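Secreted effector protein SifA (Salmonella typhimurium, PDB 3CXB) binds host PLEKHM2 (SKIP) and alters host cell physiology, being required for endosomal tubulation and for Salmonella-induced filaments, whose formation accompanies intracellular bacterial replication. Local coordinates at residues N92-I97 / Q114-F119; V86-E91 / K149-E154; I68-K73 / V156-P161. All coordinates share one frame; numbering follows the deposited sequence.

Interaction 1: N92-I97 / Q114-F119; sequences NDATII and QNTDTF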
loop_
_atom_site.group_PDB
_atom_site.type_symbol
_atom_site.label_atom_id
_atom_site.label_comp_id
_atom_site.label_asym_id
_atom_site.label_seq_id
_atom_site.Cartn_x
_atom_site.Cartn_y
_atom_site.Cartn_z
ATOM N N ASN A 92 -18.411 -9.712 -0.164
ATOM C CA ASN A 92 -18.870 -8.335 -0.027
ATOM C C ASN A 92 -17.652 -7.417 -0.089
ATOM O O ASN A 92 -17.040 -7.088 0.927
ATOM C CB ASN A 92 -19.599 -8.141 1.305
ATOM C CG ASN A 92 -20.153 -6.734 1.469
ATOM O OD1 ASN A 92 -20.662 -6.372 2.536
ATOM N ND2 ASN A 92 -20.063 -5.933 0.410
ATOM N N ASP A 93 -17.314 -7.018 -1.302
ATOM C CA ASP A 93 -16.179 -6.156 -1.569
ATOM C C ASP A 93 -16.047 -4.940 -0.632
ATOM O O ASP A 93 -14.938 -4.488 -0.323
ATOM C CB ASP A 93 -16.281 -5.697 -3.014
ATOM C CG ASP A 93 -14.978 -5.230 -3.555
ATOM O OD1 ASP A 93 -13.962 -5.891 -3.266
ATOM O OD2 ASP A 93 -14.968 -4.219 -4.276
ATOM N N ALA A 94 -17.179 -4.405 -0.186
ATOM C CA ALA A 94 -17.173 -3.243 0.694
ATOM C C ALA A 94 -16.384 -3.492 1.974
ATOM O O ALA A 94 -15.904 -2.553 2.607
ATOM C CB ALA A 94 -18.605 -2.838 1.039
ATOM N N THR A 95 -16.245 -4.754 2.351
ATOM C CA THR A 95 -15.531 -5.088 3.565
ATOM C C THR A 95 -14.495 -6.205 3.358
ATOM O O THR A 95 -14.591 -6.998 2.408
ATOM C CB THR A 95 -16.551 -5.486 4.666
ATOM O OG1 THR A 95 -15.914 -6.292 5.668
ATOM C CG2 THR A 95 -17.699 -6.260 4.056
ATOM N N ILE A 96 -13.479 -6.233 4.223
ATOM C CA ILE A 96 -12.449 -7.267 4.173
ATOM C C ILE A 96 -11.974 -7.570 5.591
ATOM O O ILE A 96 -11.887 -6.678 6.437
ATOM C CB ILE A 96 -11.260 -6.874 3.257
ATOM C CG1 ILE A 96 -10.237 -8.010 3.240
ATOM C CG2 ILE A 96 -10.659 -5.582 3.706
ATOM C CD1 ILE A 96 -9.269 -7.942 2.102
ATOM N N ILE A 97 -11.681 -8.840 5.850
ATOM C CA ILE A 97 -11.253 -9.283 7.172
ATOM C C ILE A 97 -9.948 -10.060 7.106
ATOM O O ILE A 97 -9.717 -10.804 6.160
ATOM C CB ILE A 97 -12.313 -10.202 7.768
ATOM C CG1 ILE A 97 -13.681 -9.548 7.619
ATOM C CG2 ILE A 97 -12.013 -10.483 9.210
ATOM C CD1 ILE A 97 -14.814 -10.409 8.100
ATOM N N GLN A 114 -12.095 -4.475 8.044
ATOM C CA GLN A 114 -11.918 -3.162 7.453
ATOM C C GLN A 114 -13.098 -2.886 6.546
ATOM O O GLN A 114 -13.306 -3.551 5.532
ATOM C CB GLN A 114 -10.602 -3.074 6.661
ATOM C CG GLN A 114 -9.396 -3.705 7.355
ATOM C CD GLN A 114 -8.063 -3.267 6.760
ATOM O OE1 GLN A 114 -7.963 -2.900 5.575
ATOM N NE2 GLN A 114 -7.029 -3.316 7.577
ATOM N N ASN A 115 -13.880 -1.901 6.944
ATOM C CA ASN A 115 -15.051 -1.495 6.203
ATOM C C ASN A 115 -14.672 -0.276 5.388
ATOM O O ASN A 115 -13.495 0.030 5.237
ATOM C CB ASN A 115 -16.173 -1.169 7.187
ATOM C CG ASN A 115 -16.469 -2.322 8.118
ATOM O OD1 ASN A 115 -16.911 -3.380 7.686
ATOM N ND2 ASN A 115 -16.211 -2.132 9.400
ATOM N N THR A 116 -15.675 0.421 4.880
ATOM C CA THR A 116 -15.464 1.609 4.060
ATOM C C THR A 116 -14.925 2.842 4.770
ATOM O O THR A 116 -14.194 3.630 4.176
ATOM C CB THR A 116 -16.769 2.014 3.379
ATOM O OG1 THR A 116 -17.807 2.110 4.369
ATOM C CG2 THR A 116 -17.164 0.981 2.329
ATOM N N ASP A 117 -15.287 3.011 6.035
ATOM C CA ASP A 117 -14.858 4.182 6.791
ATOM C C ASP A 117 -14.136 3.910 8.096
ATOM O O ASP A 117 -13.550 4.814 8.680
ATOM C CB ASP A 117 -16.065 5.054 7.094
ATOM C CG ASP A 117 -15.941 6.415 6.498
ATOM O OD1 ASP A 117 -16.936 7.169 6.555
ATOM O OD2 ASP A 117 -14.842 6.722 5.977
ATOM N N THR A 118 -14.182 2.668 8.556
ATOM C CA THR A 118 -13.548 2.315 9.814
ATOM C C THR A 118 -12.862 0.973 9.701
ATOM O O THR A 118 -12.958 0.296 8.691
ATOM C CB THR A 118 -14.586 2.190 10.918
ATOM O OG1 THR A 118 -15.272 0.936 10.781
ATOM C CG2 THR A 118 -15.596 3.328 10.813
ATOM N N PHE A 119 -12.156 0.604 10.751
ATOM C CA PHE A 119 -11.502 -0.681 10.799
ATOM C C PHE A 119 -11.339 -1.015 12.269
ATOM O O PHE A 119 -11.116 -0.122 13.096
ATOM C CB PHE A 119 -10.165 -0.620 10.073
ATOM C CG PHE A 119 -9.265 0.473 10.532
ATOM C CD1 PHE A 119 -8.378 0.262 11.579
ATOM C CD2 PHE A 119 -9.244 1.692 9.870
ATOM C CE1 PHE A 119 -7.458 1.254 11.969
ATOM C CE2 PHE A 119 -8.335 2.686 10.251
ATOM C CZ PHE A 119 -7.432 2.455 11.314
HETATM O O HOH W 1 -12.606 -2.679 2.977
#
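The carbonyl oxygen of Gln-114 is gripped by two hydrogen bonds and one CA-H...O contact. Ile-96 N donates to Gln-114 O at 3.0 Å, lying in the carbonyl plane. Water 1 donates to Gln-114 O at 2.8 Å, and Thr-95 CA approaches the same oxygen at 3.3 Å. The return bond, Gln-114 N to Ile-96 O at 2.7 Å, runs nearly along the C=O axis of Ile-96, making Ile-96 and Gln-114 an antiparallel hydrogen-bonded pair. Two residues before Ile-96, Ala-94 O is linked to the same Gln-114 O by water 1, through a weak bond on the Ala-94 side.

The Ile-96 and Gln-114 side chains lie side by side on one face, with Ile-96 CG2 3.9 Å from Gln-114 CB. CG of Gln-114 is anti to its carbonyl carbon (chi1 -43°), and the chain beyond is extended; helix 62-75 covers it through Arg-62 and Thr-66. On the opposite face Thr-95 and Asn-115 also run alongside each other. Thr-95 OG1, anti to its own N (chi1 158°), comes within 3.7 Å of Asn-115 OD1, a contact rather than a hydrogen bond, while Asn-115 ND2 turns toward Thr-118 OG1 in a weak bond. The type I turn from Asn-92 to Thr-95 brings the first segment into the sheet, and the Asn-115 N to Thr-118 O bond closes the tight turn that joins strand 108-114 to strand 118-123.

The chemistry is that of a sheet end: backbone polar atoms do the holding, water extends the pairing, and side chains add aliphatic contact on one face and polar contact on the other.

Interaction 2: V86-E91 / K149-E154; sequences VHNPHE and KRRYSE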
loop_
_atom_site.group_PDB
_atom_site.type_symbol
_atom_site.label_atom_id
_atom_site.label_comp_id
_atom_site.label_asym_id
_atom_site.label_seq_id
_atom_site.Cartn_x
_atom_site.Cartn_y
_atom_site.Cartn_z
ATOM N N VAL A 86 -7.414 -14.371 5.010
ATOM C CA VAL A 86 -8.044 -13.103 4.664
ATOM C C VAL A 86 -9.132 -13.357 3.611
ATOM O O VAL A 86 -8.913 -14.106 2.662
ATOM C CB VAL A 86 -6.992 -12.050 4.131
ATOM C CG1 VAL A 86 -5.725 -12.733 3.693
ATOM C CG2 VAL A 86 -7.558 -11.265 2.979
ATOM N N HIS A 87 -10.296 -12.731 3.776
ATOM C CA HIS A 87 -11.401 -12.917 2.837
ATOM C C HIS A 87 -12.414 -11.785 2.973
ATOM O O HIS A 87 -12.404 -11.064 3.972
ATOM C CB HIS A 87 -12.121 -14.217 3.171
ATOM C CG HIS A 87 -12.868 -14.155 4.467
ATOM N ND1 HIS A 87 -14.174 -13.717 4.553
ATOM C CD2 HIS A 87 -12.464 -14.390 5.740
ATOM C CE1 HIS A 87 -14.540 -13.683 5.822
ATOM N NE2 HIS A 87 -13.522 -14.085 6.563
ATOM N N ASN A 88 -13.293 -11.653 1.979
ATOM C CA ASN A 88 -14.355 -10.648 2.003
ATOM C C ASN A 88 -15.622 -11.396 2.366
ATOM O O ASN A 88 -16.054 -12.279 1.628
ATOM C CB ASN A 88 -14.545 -10.018 0.635
ATOM C CG ASN A 88 -13.280 -9.448 0.096
ATOM O OD1 ASN A 88 -12.405 -10.186 -0.353
ATOM N ND2 ASN A 88 -13.152 -8.124 0.150
ATOM N N PRO A 89 -16.249 -11.047 3.498
ATOM C CA PRO A 89 -17.470 -11.760 3.874
ATOM C C PRO A 89 -18.461 -11.868 2.721
ATOM O O PRO A 89 -18.844 -10.861 2.129
ATOM C CB PRO A 89 -18.002 -10.936 5.047
ATOM C CG PRO A 89 -17.533 -9.554 4.721
ATOM C CD PRO A 89 -16.112 -9.806 4.281
ATOM N N HIS A 90 -18.850 -13.100 2.402
ATOM C CA HIS A 90 -19.798 -13.361 1.328
ATOM C C HIS A 90 -19.449 -12.510 0.115
ATOM O O HIS A 90 -20.320 -11.915 -0.519
ATOM C CB HIS A 90 -21.223 -13.059 1.808
ATOM C CG HIS A 90 -21.643 -13.861 3.005
ATOM N ND1 HIS A 90 -20.955 -13.831 4.200
ATOM C CD2 HIS A 90 -22.679 -14.715 3.189
ATOM C CE1 HIS A 90 -21.549 -14.631 5.068
ATOM N NE2 HIS A 90 -22.597 -15.180 4.480
ATOM N N GLU A 91 -18.155 -12.461 -0.190
ATOM C CA GLU A 91 -17.634 -11.693 -1.314
ATOM C C GLU A 91 -18.126 -10.250 -1.348
ATOM O O GLU A 91 -18.240 -9.642 -2.416
ATOM C CB GLU A 91 -17.961 -12.395 -2.631
ATOM C CG GLU A 91 -17.281 -13.752 -2.778
ATOM C CD GLU A 91 -16.545 -13.903 -4.098
ATOM O OE1 GLU A 91 -15.994 -14.995 -4.349
ATOM O OE2 GLU A 91 -16.516 -12.926 -4.881
ATOM N N LYS A 149 -11.953 -0.299 -2.808
ATOM C CA LYS A 149 -12.212 -1.534 -2.087
ATOM C C LYS A 149 -11.134 -2.517 -2.522
ATOM O O LYS A 149 -10.415 -2.269 -3.494
ATOM C CB LYS A 149 -13.608 -2.061 -2.405
ATOM C CG LYS A 149 -14.699 -1.183 -1.817
ATOM C CD LYS A 149 -16.100 -1.665 -2.161
ATOM C CE LYS A 149 -17.161 -0.664 -1.683
ATOM N NZ LYS A 149 -18.551 -1.033 -2.092
ATOM N N ARG A 150 -10.991 -3.619 -1.799
ATOM C CA ARG A 150 -9.953 -4.566 -2.168
ATOM C C ARG A 150 -10.167 -5.977 -1.641
ATOM O O ARG A 150 -10.814 -6.172 -0.622
ATOM C CB ARG A 150 -8.607 -4.034 -1.689
ATOM C CG ARG A 150 -8.495 -3.938 -0.169
ATOM C CD ARG A 150 -7.341 -3.033 0.268
ATOM N NE ARG A 150 -7.768 -1.660 0.535
ATOM C CZ ARG A 150 -7.116 -0.582 0.108
ATOM N NH1 ARG A 150 -7.567 0.631 0.401
ATOM N NH2 ARG A 150 -6.017 -0.720 -0.627
ATOM N N ARG A 151 -9.613 -6.955 -2.356
ATOM C CA ARG A 151 -9.726 -8.368 -1.983
ATOM C C ARG A 151 -8.344 -9.022 -2.107
ATOM O O ARG A 151 -7.530 -8.610 -2.926
ATOM C CB ARG A 151 -10.749 -9.070 -2.881
ATOM C CG ARG A 151 -10.374 -9.100 -4.358
ATOM C CD ARG A 151 -11.443 -9.798 -5.215
ATOM N NE ARG A 151 -12.648 -8.983 -5.390
ATOM C CZ ARG A 151 -13.833 -9.253 -4.850
ATOM N NH1 ARG A 151 -14.859 -8.448 -5.078
ATOM N NH2 ARG A 151 -13.997 -10.330 -4.087
ATOM N N TYR A 152 -8.083 -10.022 -1.274
ATOM C CA TYR A 152 -6.798 -10.709 -1.257
ATOM C C TYR A 152 -6.323 -11.224 -2.607
ATOM O O TYR A 152 -7.088 -11.840 -3.343
ATOM C CB TYR A 152 -6.870 -11.876 -0.284
ATOM C CG TYR A 152 -5.611 -12.696 -0.214
ATOM C CD1 TYR A 152 -4.503 -12.247 0.499
ATOM C CD2 TYR A 152 -5.529 -13.925 -0.852
ATOM C CE1 TYR A 152 -3.343 -12.997 0.584
ATOM C CE2 TYR A 152 -4.369 -14.686 -0.781
ATOM C CZ TYR A 152 -3.277 -14.216 -0.056
ATOM O OH TYR A 152 -2.136 -14.979 0.034
ATOM N N SER A 153 -5.057 -10.983 -2.924
ATOM C CA SER A 153 -4.475 -11.451 -4.178
ATOM C C SER A 153 -3.230 -12.256 -3.832
ATOM O O SER A 153 -2.220 -11.686 -3.426
ATOM C CB SER A 153 -4.091 -10.265 -5.048
ATOM O OG SER A 153 -3.449 -10.691 -6.231
ATOM N N GLU A 154 -3.290 -13.575 -3.998
ATOM C CA GLU A 154 -2.152 -14.420 -3.642
ATOM C C GLU A 154 -0.948 -14.294 -4.555
ATOM O O GLU A 154 0.123 -14.796 -4.237
ATOM C CB GLU A 154 -2.570 -15.887 -3.548
ATOM C CG GLU A 154 -2.518 -16.664 -4.849
ATOM C CD GLU A 154 -2.764 -18.148 -4.631
ATOM O OE1 GLU A 154 -3.930 -18.525 -4.356
ATOM O OE2 GLU A 154 -1.789 -18.930 -4.720
HETATM O O HOH W 2 -10.174 -11.511 -0.511
#
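The two segments run roughly antiparallel but do not pair as strands: the CA atoms of Val-86 and Tyr-152 are 6.5 Å apart, as are those of Asn-88 and Arg-151. The carboxamide of Asn-88 spans the gap. With CG anti to the carbonyl carbon (chi1 -55°), it crosses Arg-151 at about a right angle and sends ND2 to Arg-150 O at 3.1 Å. That bond is fairly straight (161°) and lies in the amide plane, although the donor sits above the plane of the Arg-150 carbonyl. ND2 also donates to Thr-95 O, while OD1 accepts from water 2 at 2.6 Å; the water in turn accepts from Tyr-152 N at 2.7 Å. Amide rotation is thus fixed at both ends.

Val-86 reaches Tyr-152 with both methyls, CG2 against CB at 3.4 Å and CG1 against CD1 at 3.5 Å. The Tyr-152 hydroxyl bonds to Asp-157. Farther out, Glu-91 OE2 and Arg-151 NH2 form only a long salt bridge, well out of the guanidinium plane, and Glu-91 is poorly ordered.

The arrangement is a junction between edge strands of two antiparallel sheets, 84-87 and 145-153, bridged by an asparagine side chain and a water instead of continuous beta pairing.

Interaction 3: I68-K73 / V156-P161; sequences IFFELK and VDYPLP
Phe-70 projects from helix 62-75 with CG anti to its carbonyl carbon (chi1 -70°) and provides most of the helix's share of the contact. Asp-157 O sits 3.5 Å above one face of its ring, toward the rim, near Tyr-158 CA. The Tyr-158 ring comes in obliquely, centroids 4.9 Å apart and planes at 45°, meeting Phe-70 through CD1 and CE1. Pro-159 CD touches Phe-70 CE2 tip to tip at 3.5 Å.

One helical turn on, Lys-73 is fully extended, and its NZ meets the syn lone pair of Asp-157 OD1 in a salt bridge of 2.8 Å. OD1 has a second partner in Tyr-152, which would probably stabilise the charged carboxylate.

In the second shell, Phe-69 CD2 lies 3.7 Å over the centre of the opposite face of Phe-70, while Phe-69 itself rests on Leu-98 and Ile-100 of strand 96-101. Tyr-158 is positioned by its hydroxyl bond to Thr-66 OG1 on the same helix, and its ring meets His-300 of helix 283-303.

Asp-157, with positive phi (52°), and Tyr-158 both face Ser-153, forming a G1 beta bulge where strand 158-167 begins beside strand 145-153; helix 62-75 packs against this end of the beta hairpin.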
loop_
_atom_site.group_PDB
_atom_site.type_symbol
_atom_site.label_atom_id
_atom_site.label_comp_id
_atom_site.label_asym_id
_atom_site.label_seq_id
_atom_site.Cartn_x
_atom_site.Cartn_y
_atom_site.Cartn_z
ATOM N N ILE A 68 1.385 -5.089 9.025
ATOM C CA ILE A 68 1.799 -5.826 10.204
ATOM C C ILE A 68 1.273 -7.226 10.188
ATOM O O ILE A 68 1.932 -8.170 10.654
ATOM C CB ILE A 68 1.350 -5.129 11.492
ATOM C CG1 ILE A 68 1.923 -3.703 11.527
ATOM C CG2 ILE A 68 1.866 -5.902 12.694
ATOM C CD1 ILE A 68 1.385 -2.829 12.676
ATOM N N PHE A 69 0.077 -7.361 9.634
ATOM C CA PHE A 69 -0.549 -8.661 9.548
ATOM C C PHE A 69 0.372 -9.598 8.754
ATOM O O PHE A 69 0.721 -10.683 9.218
ATOM C CB PHE A 69 -1.902 -8.539 8.852
ATOM C CG PHE A 69 -2.624 -9.839 8.730
ATOM C CD1 PHE A 69 -3.252 -10.406 9.836
ATOM C CD2 PHE A 69 -2.674 -10.503 7.505
ATOM C CE1 PHE A 69 -3.929 -11.611 9.737
ATOM C CE2 PHE A 69 -3.348 -11.713 7.393
ATOM C CZ PHE A 69 -3.982 -12.270 8.524
ATOM N N PHE A 70 0.787 -9.159 7.566
ATOM C CA PHE A 70 1.646 -9.984 6.722
ATOM C C PHE A 70 3.083 -10.111 7.210
ATOM O O PHE A 70 3.775 -11.068 6.885
ATOM C CB PHE A 70 1.569 -9.488 5.279
ATOM C CG PHE A 70 0.241 -9.780 4.641
ATOM C CD1 PHE A 70 -0.065 -11.057 4.191
ATOM C CD2 PHE A 70 -0.743 -8.808 4.572
ATOM C CE1 PHE A 70 -1.339 -11.363 3.720
ATOM C CE2 PHE A 70 -2.033 -9.119 4.094
ATOM C CZ PHE A 70 -2.322 -10.389 3.662
ATOM N N GLU A 71 3.542 -9.156 8.000
ATOM C CA GLU A 71 4.890 -9.291 8.521
ATOM C C GLU A 71 4.800 -10.488 9.473
ATOM O O GLU A 71 5.723 -11.286 9.593
ATOM C CB GLU A 71 5.320 -8.013 9.259
ATOM C CG GLU A 71 5.918 -6.926 8.340
ATOM C CD GLU A 71 6.141 -5.575 9.031
ATOM O OE1 GLU A 71 6.678 -5.563 10.166
ATOM O OE2 GLU A 71 5.796 -4.525 8.428
ATOM N N LEU A 72 3.665 -10.620 10.141
ATOM C CA LEU A 72 3.491 -11.732 11.052
ATOM C C LEU A 72 3.420 -13.025 10.245
ATOM O O LEU A 72 4.135 -13.983 10.526
ATOM C CB LEU A 72 2.211 -11.552 11.878
ATOM C CG LEU A 72 2.283 -10.459 12.949
ATOM C CD1 LEU A 72 0.894 -10.063 13.392
ATOM C CD2 LEU A 72 3.113 -10.963 14.150
ATOM N N LYS A 73 2.560 -13.040 9.231
ATOM C CA LYS A 73 2.399 -14.223 8.407
ATOM C C LYS A 73 3.752 -14.640 7.842
ATOM O O LYS A 73 4.136 -15.809 7.905
ATOM C CB LYS A 73 1.424 -13.943 7.280
ATOM C CG LYS A 73 1.081 -15.171 6.466
ATOM C CD LYS A 73 0.138 -14.810 5.331
ATOM C CE LYS A 73 -0.044 -15.949 4.350
ATOM N NZ LYS A 73 -0.737 -15.444 3.128
ATOM N N VAL A 156 0.464 -11.566 -5.141
ATOM C CA VAL A 156 1.277 -10.595 -4.424
ATOM C C VAL A 156 1.258 -10.928 -2.925
ATOM O O VAL A 156 2.013 -10.344 -2.138
ATOM C CB VAL A 156 0.721 -9.189 -4.601
ATOM C CG1 VAL A 156 0.991 -8.692 -5.988
ATOM C CG2 VAL A 156 -0.768 -9.203 -4.329
ATOM N N ASP A 157 0.410 -11.892 -2.555
ATOM C CA ASP A 157 0.212 -12.319 -1.167
ATOM C C ASP A 157 -0.073 -11.083 -0.322
ATOM O O ASP A 157 0.605 -10.787 0.660
ATOM C CB ASP A 157 1.427 -13.052 -0.642
ATOM C CG ASP A 157 1.220 -13.565 0.749
ATOM O OD1 ASP A 157 0.066 -13.555 1.230
ATOM O OD2 ASP A 157 2.210 -13.987 1.368
ATOM N N TYR A 158 -1.110 -10.365 -0.726
ATOM C CA TYR A 158 -1.494 -9.145 -0.059
ATOM C C TYR A 158 -2.785 -8.693 -0.709
ATOM O O TYR A 158 -3.053 -9.051 -1.858
ATOM C CB TYR A 158 -0.443 -8.080 -0.324
ATOM C CG TYR A 158 -0.429 -6.968 0.688
ATOM C CD1 TYR A 158 0.222 -7.129 1.913
ATOM C CD2 TYR A 158 -1.024 -5.741 0.412
ATOM C CE1 TYR A 158 0.292 -6.094 2.835
ATOM C CE2 TYR A 158 -0.960 -4.692 1.326
ATOM C CZ TYR A 158 -0.297 -4.874 2.542
ATOM O OH TYR A 158 -0.194 -3.838 3.454
ATOM N N PRO A 159 -3.614 -7.911 -0.001
ATOM C CA PRO A 159 -4.839 -7.491 -0.682
ATOM C C PRO A 159 -4.496 -6.392 -1.679
ATOM O O PRO A 159 -3.597 -5.581 -1.440
ATOM C CB PRO A 159 -5.724 -7.013 0.463
ATOM C CG PRO A 159 -4.754 -6.587 1.496
ATOM C CD PRO A 159 -3.685 -7.625 1.439
ATOM N N LEU A 160 -5.183 -6.383 -2.813
ATOM C CA LEU A 160 -4.910 -5.366 -3.819
ATOM C C LEU A 160 -6.215 -4.739 -4.284
ATOM O O LEU A 160 -7.286 -5.364 -4.210
ATOM C CB LEU A 160 -4.141 -5.976 -5.012
ATOM C CG LEU A 160 -4.858 -6.757 -6.133
ATOM C CD1 LEU A 160 -5.915 -7.698 -5.535
ATOM C CD2 LEU A 160 -5.538 -5.796 -7.097
ATOM N N PRO A 161 -6.142 -3.496 -4.778
ATOM C CA PRO A 161 -7.296 -2.739 -5.268
ATOM C C PRO A 161 -8.225 -3.566 -6.168
ATOM O O PRO A 161 -7.941 -3.739 -7.347
ATOM C CB PRO A 161 -6.637 -1.585 -6.027
ATOM C CG PRO A 161 -5.380 -1.389 -5.293
ATOM C CD PRO A 161 -4.897 -2.778 -5.080
#

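In the fold
Interaction 3 is the buried contact, interaction 1 is partly buried, and interaction 2 lies at the surface. Interactions 1 and 2 share the five-stranded sheet through neighbouring strands 84-87 and 96-101, where Ile-97 N bonds to His-87 O; the Asn-88 side chain belongs to both. Interactions 2 and 3 share the three-stranded sheet, joined by Ser-153 N to Tyr-158 O. Between interactions 1 and 3, Ile-96 packs on Pro-159. The chemistry shifts accordingly, from backbone pairing within a sheet, through side-chain and water bridging between sheets, to aromatic packing with a charged pair between helix and hairpin.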